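Local coordinates for protein Niban 2 (Homo sapiens, PDB 7CTP), which may help to suppress apoptosis and to promote melanoma cell invasion, at residues 310-315 and 526-530; 34-39 and 202-207; 321-325 and 514-518; 495-500 and 544-548. One frame throughout, in Å; residues are numbered along the deposited sequence.

Contact 1: residues 310-315 and 526-530; sequences QIITSK and FARFI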
loop_
_atom_site.group_PDB
_atom_site.type_symbol
_atom_site.label_atom_id
_atom_site.label_comp_id
_atom_site.label_asym_id
_atom_site.label_seq_id
_atom_site.Cartn_x
_atom_site.Cartn_y
_atom_site.Cartn_z
ATOM N N GLN A 310 22.435 22.016 16.514
ATOM C CA GLN A 310 21.688 22.508 17.666
ATOM C C GLN A 310 20.327 21.826 17.771
ATOM O O GLN A 310 19.830 21.574 18.878
ATOM C CB GLN A 310 21.533 24.025 17.573
ATOM C CG GLN A 310 22.845 24.808 17.750
ATOM C CD GLN A 310 23.918 24.441 16.724
ATOM O OE1 GLN A 310 23.700 24.521 15.508
ATOM N NE2 GLN A 310 25.085 24.021 17.213
ATOM N N ILE A 311 19.703 21.532 16.626
ATOM C CA ILE A 311 18.444 20.786 16.644
ATOM C C ILE A 311 18.665 19.384 17.203
ATOM O O ILE A 311 17.892 18.906 18.044
ATOM C CB ILE A 311 17.820 20.746 15.234
ATOM C CG1 ILE A 311 17.489 22.165 14.758
ATOM C CG2 ILE A 311 16.544 19.890 15.238
ATOM C CD1 ILE A 311 17.014 22.234 13.317
ATOM N N ILE A 312 19.742 18.719 16.778
ATOM C CA ILE A 312 20.048 17.383 17.293
ATOM C C ILE A 312 20.254 17.427 18.802
ATOM O O ILE A 312 19.756 16.570 19.545
ATOM C CB ILE A 312 21.280 16.804 16.575
ATOM C CG1 ILE A 312 20.986 16.573 15.089
ATOM C CG2 ILE A 312 21.722 15.499 17.246
ATOM C CD1 ILE A 312 22.232 16.297 14.271
ATOM N N THR A 313 21.001 18.429 19.275
ATOM C CA THR A 313 21.245 18.587 20.705
ATOM C C THR A 313 19.946 18.791 21.471
ATOM O O THR A 313 19.728 18.194 22.535
ATOM C CB THR A 313 22.186 19.769 20.925
ATOM O OG1 THR A 313 23.463 19.445 20.364
ATOM C CG2 THR A 313 22.318 20.089 22.401
ATOM N N SER A 314 19.066 19.638 20.938
ATOM C CA SER A 314 17.798 19.904 21.603
ATOM C C SER A 314 16.920 18.659 21.606
ATOM O O SER A 314 16.277 18.341 22.615
ATOM C CB SER A 314 17.092 21.079 20.927
ATOM O OG SER A 314 15.692 21.041 21.135
ATOM N N LYS A 315 16.901 17.932 20.485
ATOM C CA LYS A 315 16.148 16.681 20.402
ATOM C C LYS A 315 16.647 15.676 21.439
ATOM O O LYS A 315 15.850 15.042 22.145
ATOM C CB LYS A 315 16.242 16.115 18.980
ATOM C CG LYS A 315 15.118 15.137 18.597
ATOM C CD LYS A 315 15.113 14.793 17.089
ATOM C CE LYS A 315 14.553 15.929 16.207
ATOM N NZ LYS A 315 13.198 15.633 15.590
ATOM N N PHE A 526 12.584 25.852 16.871
ATOM C CA PHE A 526 12.774 24.468 16.458
ATOM C C PHE A 526 11.495 23.650 16.516
ATOM O O PHE A 526 11.551 22.439 16.269
ATOM C CB PHE A 526 13.823 23.762 17.338
ATOM C CG PHE A 526 15.221 24.310 17.202
ATOM C CD1 PHE A 526 15.549 25.211 16.202
ATOM C CD2 PHE A 526 16.204 23.917 18.090
ATOM C CE1 PHE A 526 16.837 25.714 16.102
ATOM C CE2 PHE A 526 17.490 24.411 17.993
ATOM C CZ PHE A 526 17.809 25.311 16.998
ATOM N N ALA A 527 10.360 24.265 16.842
ATOM C CA ALA A 527 9.143 23.496 17.101
ATOM C C ALA A 527 8.593 22.844 15.837
ATOM O O ALA A 527 7.836 21.870 15.932
ATOM C CB ALA A 527 8.079 24.382 17.745
ATOM N N ARG A 528 8.931 23.368 14.651
ATOM C CA ARG A 528 8.516 22.696 13.421
ATOM C C ARG A 528 9.319 21.430 13.167
ATOM O O ARG A 528 8.907 20.601 12.347
ATOM C CB ARG A 528 8.656 23.616 12.203
ATOM C CG ARG A 528 7.695 24.798 12.153
ATOM C CD ARG A 528 6.226 24.380 12.241
ATOM N NE ARG A 528 5.732 23.562 11.126
ATOM C CZ ARG A 528 5.188 24.053 10.010
ATOM N NH1 ARG A 528 5.100 25.370 9.836
ATOM N NH2 ARG A 528 4.734 23.230 9.062
ATOM N N PHE A 529 10.451 21.254 13.851
ATOM C CA PHE A 529 11.335 20.126 13.579
ATOM C C PHE A 529 11.396 19.125 14.713
ATOM O O PHE A 529 11.942 18.035 14.518
ATOM C CB PHE A 529 12.756 20.618 13.291
ATOM C CG PHE A 529 12.784 21.798 12.385
ATOM C CD1 PHE A 529 12.170 21.739 11.142
ATOM C CD2 PHE A 529 13.361 22.984 12.794
ATOM C CE1 PHE A 529 12.153 22.847 10.310
ATOM C CE2 PHE A 529 13.358 24.101 11.960
ATOM C CZ PHE A 529 12.754 24.031 10.723
ATOM N N ILE A 530 10.870 19.481 15.879
ATOM C CA ILE A 530 10.908 18.649 17.077
ATOM C C ILE A 530 9.510 18.621 17.667
ATOM O O ILE A 530 8.949 19.674 17.985
ATOM C CB ILE A 530 11.914 19.174 18.117
ATOM C CG1 ILE A 530 13.315 19.275 17.503
ATOM C CG2 ILE A 530 11.891 18.285 19.366
ATOM C CD1 ILE A 530 14.342 19.885 18.428
#
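Ile-311, Ile-530 and Phe-526 bury more surface than any other residues where the long helix 260-337 packs against a loop, the turn that leads toward helix 532-555 in the helical part of Niban 2. Ile-311 of the helix meets two rings and a second isoleucine of the turn. Its CG1 lies squarely over one face of the Phe-526 ring, 3.7 Å from the centroid and 3° off the ring normal, a nearly ideal CH-pi contact. With chi1 -62° this branch is set beside the backbone N, while CG2 is turned to Ile-530, whose CD1 it meets at 3.9 Å. The far end of Ile-311, CD1, runs on to Phe-529 CD2 at 3.8 Å, making the isoleucine a three-way wedge among the apolar residues of the turn. A 2.9 Å bond from Phe-529 N to Phe-526 O closes the turn. Ser-314, a small residue, has its CB at the edge of the Phe-526 ring and its OG close to Ile-530 CD1; this buried OG has no polar partner in the model. Phe-40 of helix 10-48 also touches Ile-311 and Lys-315. Lys-315 runs antiparallel alongside Ile-530, its methylenes suited to the apolar neighbours and its bent end polar: NZ donates to Phe-529 O at 2.9 Å, in the carbonyl plane with a C=O...N angle of 149°.

Contact 2: residues 34-39 and 202-207; sequences QYGVAL and KVEGPA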
loop_
_atom_site.group_PDB
_atom_site.type_symbol
_atom_site.label_atom_id
_atom_site.label_comp_id
_atom_site.label_asym_id
_atom_site.label_seq_id
_atom_site.Cartn_x
_atom_site.Cartn_y
_atom_site.Cartn_z
ATOM N N GLN A 34 3.670 17.381 11.352
ATOM C CA GLN A 34 4.569 16.303 10.941
ATOM C C GLN A 34 5.517 16.738 9.831
ATOM O O GLN A 34 6.612 16.188 9.715
ATOM C CB GLN A 34 3.777 15.081 10.457
ATOM C CG GLN A 34 3.166 14.204 11.551
ATOM C CD GLN A 34 4.168 13.767 12.619
ATOM O OE1 GLN A 34 5.205 13.182 12.312
ATOM N NE2 GLN A 34 3.855 14.064 13.880
ATOM N N TYR A 35 5.108 17.695 8.992
ATOM C CA TYR A 35 5.847 17.953 7.761
ATOM C C TYR A 35 7.289 18.351 8.051
ATOM O O TYR A 35 8.228 17.814 7.450
ATOM C CB TYR A 35 5.159 19.036 6.935
ATOM C CG TYR A 35 5.646 19.041 5.503
ATOM C CD1 TYR A 35 5.071 18.210 4.551
ATOM C CD2 TYR A 35 6.717 19.840 5.118
ATOM C CE1 TYR A 35 5.525 18.199 3.241
ATOM C CE2 TYR A 35 7.183 19.828 3.820
ATOM C CZ TYR A 35 6.579 19.014 2.886
ATOM O OH TYR A 35 7.043 19.009 1.590
ATOM N N GLY A 36 7.488 19.281 8.985
ATOM C CA GLY A 36 8.840 19.727 9.269
ATOM C C GLY A 36 9.690 18.666 9.944
ATOM O O GLY A 36 10.918 18.672 9.812
ATOM N N VAL A 37 9.055 17.762 10.689
ATOM C CA VAL A 37 9.788 16.662 11.306
ATOM C C VAL A 37 10.278 15.702 10.231
ATOM O O VAL A 37 11.440 15.282 10.227
ATOM C CB VAL A 37 8.907 15.944 12.348
ATOM C CG1 VAL A 37 9.615 14.689 12.884
ATOM C CG2 VAL A 37 8.514 16.886 13.495
ATOM N N ALA A 38 9.394 15.351 9.291
ATOM C CA ALA A 38 9.789 14.499 8.176
ATOM C C ALA A 38 10.903 15.138 7.360
ATOM O O ALA A 38 11.826 14.446 6.904
ATOM C CB ALA A 38 8.584 14.204 7.284
ATOM N N LEU A 39 10.818 16.457 7.148
ATOM C CA LEU A 39 11.859 17.172 6.414
ATOM C C LEU A 39 13.186 17.111 7.157
ATOM O O LEU A 39 14.233 16.819 6.564
ATOM C CB LEU A 39 11.435 18.624 6.191
ATOM C CG LEU A 39 12.431 19.518 5.439
ATOM C CD1 LEU A 39 12.611 19.023 4.013
ATOM C CD2 LEU A 39 11.929 20.959 5.447
ATOM N N LYS A 202 10.713 11.168 0.056
ATOM C CA LYS A 202 11.585 11.558 1.155
ATOM C C LYS A 202 10.816 12.241 2.270
ATOM O O LYS A 202 11.089 12.005 3.447
ATOM C CB LYS A 202 12.699 12.478 0.647
ATOM C CG LYS A 202 13.519 11.880 -0.484
ATOM C CD LYS A 202 14.661 12.797 -0.885
ATOM C CE LYS A 202 15.826 12.002 -1.470
ATOM N NZ LYS A 202 16.785 11.515 -0.427
ATOM N N VAL A 203 9.857 13.096 1.922
ATOM C CA VAL A 203 9.271 13.985 2.918
ATOM C C VAL A 203 7.754 13.861 2.928
ATOM O O VAL A 203 7.157 13.605 3.978
ATOM C CB VAL A 203 9.691 15.442 2.669
ATOM C CG1 VAL A 203 9.067 16.369 3.705
ATOM C CG2 VAL A 203 11.215 15.550 2.698
ATOM N N GLU A 204 7.125 14.053 1.760
ATOM C CA GLU A 204 5.663 14.087 1.692
ATOM C C GLU A 204 5.045 12.775 2.159
ATOM O O GLU A 204 4.055 12.769 2.903
ATOM C CB GLU A 204 5.216 14.407 0.268
ATOM C CG GLU A 204 5.419 15.857 -0.132
ATOM C CD GLU A 204 4.979 16.124 -1.562
ATOM O OE1 GLU A 204 4.154 15.344 -2.094
ATOM O OE2 GLU A 204 5.464 17.112 -2.147
ATOM N N GLY A 205 5.595 11.651 1.703
ATOM C CA GLY A 205 5.090 10.345 2.065
ATOM C C GLY A 205 5.096 10.081 3.558
ATOM O O GLY A 205 4.050 9.822 4.164
ATOM N N PRO A 206 6.281 10.128 4.182
ATOM C CA PRO A 206 6.341 9.924 5.639
ATOM C C PRO A 206 5.531 10.930 6.438
ATOM O O PRO A 206 4.929 10.561 7.451
ATOM C CB PRO A 206 7.846 10.043 5.945
ATOM C CG PRO A 206 8.512 9.659 4.674
ATOM C CD PRO A 206 7.627 10.180 3.576
ATOM N N ALA A 207 5.508 12.201 6.028
ATOM C CA ALA A 207 4.707 13.184 6.754
ATOM C C ALA A 207 3.238 12.797 6.710
ATOM O O ALA A 207 2.533 12.861 7.721
ATOM C CB ALA A 207 4.915 14.581 6.180
HETATM O O HOH W 1 11.299 11.877 6.271
#
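Ala-207 CB is a small bump set between Tyr-35, whose CA lies 3.8 Å from it, and Ala-38, whose CB is 3.9 Å away. Methyl groups on both sides let the backbones draw close: the CA atoms of Tyr-35 and Ala-207 are 5.0 Å apart. Val-203, at the N-cap position of helix 204-218, provides the larger bump. Its CG1 settles in the hollow formed by the Tyr-35 ring face, Ala-38 CB and the backbone N of Leu-39, offset toward the rim of the ring in a CH-pi contact 4.0 Å from the centroid; CG2 meets Leu-39 CD1. The ring is swung there with CG opposite the backbone N (chi1 -163°), and Glu-204 CG fills in at its edge. Beyond the ring, Tyr-35 OH bonds to Gln-297 of helix 260-337. If Tyr-35 were an alanine, Val-203 would probably lose the surface under its CG1 and Gln-297 its hydroxyl partner. At one side a water donates to both Ala-38 O (2.7 Å) and Lys-202 O (2.8 Å), bridging the two carbonyls. Such close approach through alanines is typical of tight helix-helix packing, which here seats the first turn of helix 204-218 on helix 10-48.

Contact 3: residues 321-325 and 514-518; sequences KIRAF and ELPRF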
loop_
_atom_site.group_PDB
_atom_site.type_symbol
_atom_site.label_atom_id
_atom_site.label_comp_id
_atom_site.label_asym_id
_atom_site.label_seq_id
_atom_site.Cartn_x
_atom_site.Cartn_y
_atom_site.Cartn_z
ATOM N N LYS A 321 14.922 13.545 28.938
ATOM C CA LYS A 321 13.907 13.785 29.957
ATOM C C LYS A 321 12.734 12.825 29.803
ATOM O O LYS A 321 12.135 12.395 30.796
ATOM C CB LYS A 321 13.418 15.227 29.876
ATOM C CG LYS A 321 14.502 16.260 30.097
ATOM C CD LYS A 321 15.060 16.198 31.511
ATOM C CE LYS A 321 15.984 17.389 31.768
ATOM N NZ LYS A 321 17.234 16.982 32.470
ATOM N N ILE A 322 12.379 12.497 28.563
ATOM C CA ILE A 322 11.315 11.524 28.328
ATOM C C ILE A 322 11.755 10.130 28.777
ATOM O O ILE A 322 10.991 9.397 29.419
ATOM C CB ILE A 322 10.904 11.548 26.847
ATOM C CG1 ILE A 322 10.259 12.896 26.503
ATOM C CG2 ILE A 322 9.974 10.382 26.521
ATOM C CD1 ILE A 322 10.014 13.075 25.004
ATOM N N ARG A 323 12.993 9.751 28.438
ATOM C CA ARG A 323 13.560 8.473 28.870
ATOM C C ARG A 323 13.480 8.317 30.382
ATOM O O ARG A 323 12.997 7.298 30.894
ATOM C CB ARG A 323 15.013 8.362 28.412
ATOM C CG ARG A 323 15.221 7.758 27.056
ATOM C CD ARG A 323 16.698 7.525 26.790
ATOM N NE ARG A 323 17.096 8.022 25.474
ATOM C CZ ARG A 323 17.820 9.119 25.269
ATOM N NH1 ARG A 323 18.248 9.841 26.296
ATOM N NH2 ARG A 323 18.127 9.487 24.033
ATOM N N ALA A 324 13.953 9.328 31.114
ATOM C CA ALA A 324 13.897 9.296 32.573
ATOM C C ALA A 324 12.494 8.977 33.065
ATOM O O ALA A 324 12.321 8.284 34.074
ATOM C CB ALA A 324 14.371 10.631 33.149
ATOM N N PHE A 325 11.479 9.447 32.340
ATOM C CA PHE A 325 10.090 9.317 32.759
ATOM C C PHE A 325 9.511 7.946 32.410
ATOM O O PHE A 325 8.834 7.323 33.236
ATOM C CB PHE A 325 9.279 10.445 32.119
ATOM C CG PHE A 325 7.788 10.263 32.178
ATOM C CD1 PHE A 325 7.113 10.310 33.385
ATOM C CD2 PHE A 325 7.055 10.095 31.011
ATOM C CE1 PHE A 325 5.737 10.158 33.430
ATOM C CE2 PHE A 325 5.681 9.945 31.051
ATOM C CZ PHE A 325 5.022 9.975 32.262
ATOM N N GLU A 514 0.716 13.347 30.511
ATOM C CA GLU A 514 1.962 13.894 31.033
ATOM C C GLU A 514 2.872 14.482 29.963
ATOM O O GLU A 514 3.604 15.437 30.246
ATOM C CB GLU A 514 2.729 12.804 31.786
ATOM C CG GLU A 514 2.052 12.322 33.058
ATOM C CD GLU A 514 1.753 13.452 34.021
ATOM O OE1 GLU A 514 2.662 14.268 34.285
ATOM O OE2 GLU A 514 0.605 13.521 34.512
ATOM N N LEU A 515 2.842 13.927 28.751
ATOM C CA LEU A 515 3.732 14.383 27.685
ATOM C C LEU A 515 3.679 15.883 27.410
ATOM O O LEU A 515 4.751 16.471 27.168
ATOM C CB LEU A 515 3.427 13.606 26.397
ATOM C CG LEU A 515 3.830 12.137 26.376
ATOM C CD1 LEU A 515 3.406 11.513 25.055
ATOM C CD2 LEU A 515 5.330 11.990 26.594
ATOM N N PRO A 516 2.523 16.557 27.402
ATOM C CA PRO A 516 2.536 17.998 27.100
ATOM C C PRO A 516 3.410 18.815 28.037
ATOM O O PRO A 516 3.846 19.911 27.655
ATOM C CB PRO A 516 1.058 18.395 27.217
ATOM C CG PRO A 516 0.327 17.142 26.857
ATOM C CD PRO A 516 1.138 16.041 27.463
ATOM N N ARG A 517 3.700 18.315 29.239
ATOM C CA ARG A 517 4.565 19.053 30.155
ATOM C C ARG A 517 5.982 19.198 29.616
ATOM O O ARG A 517 6.708 20.098 30.052
ATOM C CB ARG A 517 4.573 18.373 31.532
ATOM C CG ARG A 517 5.721 17.393 31.758
ATOM C CD ARG A 517 5.441 16.423 32.911
ATOM N NE ARG A 517 6.622 15.625 33.240
ATOM C CZ ARG A 517 6.595 14.442 33.850
ATOM N NH1 ARG A 517 5.438 13.895 34.208
ATOM N NH2 ARG A 517 7.730 13.806 34.104
ATOM N N PHE A 518 6.381 18.353 28.661
ATOM C CA PHE A 518 7.709 18.435 28.063
ATOM C C PHE A 518 7.803 19.460 26.939
ATOM O O PHE A 518 8.904 19.672 26.426
ATOM C CB PHE A 518 8.143 17.080 27.493
ATOM C CG PHE A 518 8.325 15.991 28.525
ATOM C CD1 PHE A 518 9.449 15.960 29.336
ATOM C CD2 PHE A 518 7.384 14.981 28.658
ATOM C CE1 PHE A 518 9.626 14.951 30.274
ATOM C CE2 PHE A 518 7.553 13.971 29.595
ATOM C CZ PHE A 518 8.675 13.958 30.404
#
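The 3-10 segment that begins at Leu-515 meets helix 260-337 through two phenylalanines, Phe-518 from the segment and Phe-325 from the helix. The Phe-518 ring is sandwiched: Ile-322 CG1 sits over the centre of one face in a CH-pi contact, 4.0 Å from the centroid, and Arg-517 CG covers the rim of the opposite face. Phe-325 CB comes to its edge, 4.0 Å from Phe-518 CZ. The two rings lie obliquely, planes at 58° and centroids 6.0 Å apart. Phe-518 and its neighbours lie in the connection between helices 464-511 and 532-555, here packed on helix 260-337; Phe-325 also touches Thr-510 and Cys-511. Phe-325 reaches out because its CG is anti to the backbone N (chi1 166°). Glu-514 CB packs at Phe-325 CZ, and Arg-517 makes an off-centre cation-pi contact, its CZ 4.6 Å from the Phe-325 centroid. A leucine in place of Phe-325 would probably deprive that guanidinium of its aromatic partner and open a gap beside Glu-514 CB, where CZ now packs. Arginine suits the spot by serving ring and acid together: NH1 also forms a 2.8 Å salt bridge to Glu-514 OE1, which lies in the guanidinium plane.

Contact 4: residues 495-500 and 544-548; sequences LLQISI and VMKDI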
loop_
_atom_site.group_PDB
_atom_site.type_symbol
_atom_site.label_atom_id
_atom_site.label_comp_id
_atom_site.label_asym_id
_atom_site.label_seq_id
_atom_site.Cartn_x
_atom_site.Cartn_y
_atom_site.Cartn_z
ATOM N N LEU A 495 8.045 -5.847 12.084
ATOM C CA LEU A 495 8.083 -6.085 13.522
ATOM C C LEU A 495 7.872 -4.795 14.301
ATOM O O LEU A 495 7.192 -4.792 15.334
ATOM C CB LEU A 495 9.410 -6.727 13.911
ATOM C CG LEU A 495 9.587 -8.184 13.497
ATOM C CD1 LEU A 495 10.985 -8.645 13.865
ATOM C CD2 LEU A 495 8.556 -9.015 14.208
ATOM N N LEU A 496 8.464 -3.696 13.832
ATOM C CA LEU A 496 8.254 -2.401 14.476
ATOM C C LEU A 496 6.801 -1.964 14.367
ATOM O O LEU A 496 6.225 -1.440 15.326
ATOM C CB LEU A 496 9.172 -1.356 13.846
ATOM C CG LEU A 496 10.652 -1.446 14.211
ATOM C CD1 LEU A 496 11.476 -0.509 13.364
ATOM C CD2 LEU A 496 10.838 -1.134 15.686
ATOM N N GLN A 497 6.190 -2.178 13.202
ATOM C CA GLN A 497 4.814 -1.742 12.991
ATOM C C GLN A 497 3.801 -2.590 13.754
ATOM O O GLN A 497 2.673 -2.139 13.958
ATOM C CB GLN A 497 4.498 -1.739 11.496
ATOM C CG GLN A 497 5.202 -0.605 10.769
ATOM C CD GLN A 497 4.945 -0.593 9.277
ATOM O OE1 GLN A 497 3.990 -1.196 8.791
ATOM N NE2 GLN A 497 5.769 0.140 8.551
ATOM N N ILE A 498 4.174 -3.794 14.183
ATOM C CA ILE A 498 3.308 -4.577 15.063
ATOM C C ILE A 498 3.554 -4.240 16.530
ATOM O O ILE A 498 2.611 -4.120 17.318
ATOM C CB ILE A 498 3.498 -6.081 14.796
ATOM C CG1 ILE A 498 2.886 -6.473 13.442
ATOM C CG2 ILE A 498 2.892 -6.899 15.943
ATOM C CD1 ILE A 498 3.487 -7.721 12.834
ATOM N N SER A 499 4.813 -4.054 16.918
ATOM C CA SER A 499 5.145 -3.961 18.338
ATOM C C SER A 499 4.950 -2.553 18.902
ATOM O O SER A 499 4.517 -2.399 20.049
ATOM C CB SER A 499 6.581 -4.441 18.548
ATOM O OG SER A 499 7.503 -3.593 17.891
ATOM N N ILE A 500 5.267 -1.512 18.140
ATOM C CA ILE A 500 5.252 -0.164 18.712
ATOM C C ILE A 500 3.818 0.287 18.996
ATOM O O ILE A 500 3.563 0.819 20.089
ATOM C CB ILE A 500 6.019 0.830 17.826
ATOM C CG1 ILE A 500 7.522 0.545 17.906
ATOM C CG2 ILE A 500 5.770 2.258 18.286
ATOM C CD1 ILE A 500 8.355 1.426 17.000
ATOM N N VAL A 544 12.539 -1.541 21.768
ATOM C CA VAL A 544 12.403 -2.820 21.073
ATOM C C VAL A 544 13.508 -3.067 20.062
ATOM O O VAL A 544 13.615 -4.192 19.545
ATOM C CB VAL A 544 11.047 -2.950 20.350
ATOM C CG1 VAL A 544 9.932 -3.074 21.334
ATOM C CG2 VAL A 544 10.825 -1.783 19.399
ATOM N N MET A 545 14.339 -2.064 19.772
ATOM C CA MET A 545 15.271 -2.166 18.653
ATOM C C MET A 545 16.265 -3.304 18.845
ATOM O O MET A 545 16.565 -4.038 17.895
ATOM C CB MET A 545 15.997 -0.838 18.468
ATOM C CG MET A 545 16.361 -0.546 17.028
ATOM S SD MET A 545 14.965 -0.743 15.913
ATOM C CE MET A 545 15.829 -1.121 14.402
ATOM N N LYS A 546 16.787 -3.470 20.063
ATOM C CA LYS A 546 17.750 -4.541 20.313
ATOM C C LYS A 546 17.127 -5.906 20.052
ATOM O O LYS A 546 17.668 -6.709 19.282
ATOM C CB LYS A 546 18.287 -4.460 21.744
ATOM C CG LYS A 546 19.230 -5.610 22.123
ATOM C CD LYS A 546 19.887 -5.353 23.471
ATOM C CE LYS A 546 20.448 -6.631 24.084
ATOM N NZ LYS A 546 19.657 -7.112 25.255
ATOM N N ASP A 547 15.966 -6.169 20.661
ATOM C CA ASP A 547 15.290 -7.449 20.467
ATOM C C ASP A 547 14.974 -7.702 18.996
ATOM O O ASP A 547 15.136 -8.825 18.505
ATOM C CB ASP A 547 14.017 -7.507 21.311
ATOM C CG ASP A 547 14.304 -7.639 22.796
ATOM O OD1 ASP A 547 15.179 -8.457 23.162
ATOM O OD2 ASP A 547 13.663 -6.923 23.598
ATOM N N ILE A 548 14.547 -6.667 18.267
ATOM C CA ILE A 548 14.173 -6.850 16.866
ATOM C C ILE A 548 15.400 -7.096 16.002
ATOM O O ILE A 548 15.424 -8.023 15.183
ATOM C CB ILE A 548 13.372 -5.640 16.357
ATOM C CG1 ILE A 548 11.971 -5.661 16.960
ATOM C CG2 ILE A 548 13.319 -5.641 14.826
ATOM C CD1 ILE A 548 11.121 -4.513 16.535
#
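Ile-548 pushes its CD1 methyl in between Leu-495 and Leu-496, reaching 3.8 Å from Leu-495 CB and 3.5 Å from Leu-496 CD2; the second distance is shorter than two methyls normally allow. Ile-548 and Leu-495 run antiparallel alongside each other, and the second branch of the isoleucine, CG2, also finds Leu-495 CD1, at 3.9 Å. A beta-branched residue suits this place because its two arms touch different parts of the facing helix. One turn earlier Val-544 presents CG2 to the same Leu-496 methyl at 3.8 Å, and Met-545 brings its sulfur SD near it from another side. Leu-496 CD2 is thus gathered by three side chains of segment 544-548. Ser-499 is small enough to face Val-544 and Ile-548, and its hydroxyl is spent within its own helix: with chi1 64° OG turns back to donate to Leu-495 O at 2.8 Å. That carbonyl also accepts from Ser-499 N at 3.0 Å, the two donors coming from opposite faces of its plane, so a polar group in an oily interface is satisfied locally. The segments' axes approach to 11.0 Å and run at 136°, closer to antiparallel than parallel. The consecutive helices 464-511 and 532-555 pack here at a steep angle, while Ile-342, Ile-345 and Leu-346 of helix 342-378 pack on Leu-495 and Leu-541 of helix 532-555 on Leu-496.

How the contacts relate
From the N terminus, the first contact made is on helix 10-48; contact 2 closes a loop that contains the antiparallel sheet of the PH fold and returns the chain to that helix. The long helix 260-337 then opens contact 1 and, about three turns later, contact 3. Contact 3 closes first, at 514-518, so its loop lies within that of contact 1, which closes at 526-530. Contact 4 opens at 495-500 and closes last, crossing both. Contacts 1, 3 and 4 join helix 260-337, helices 464-511 and 532-555 and the connection between them. Contacts 1 and 2 touch, Phe-529 lying on Gly-36 and Val-37, linking helix 10-48 to this connection.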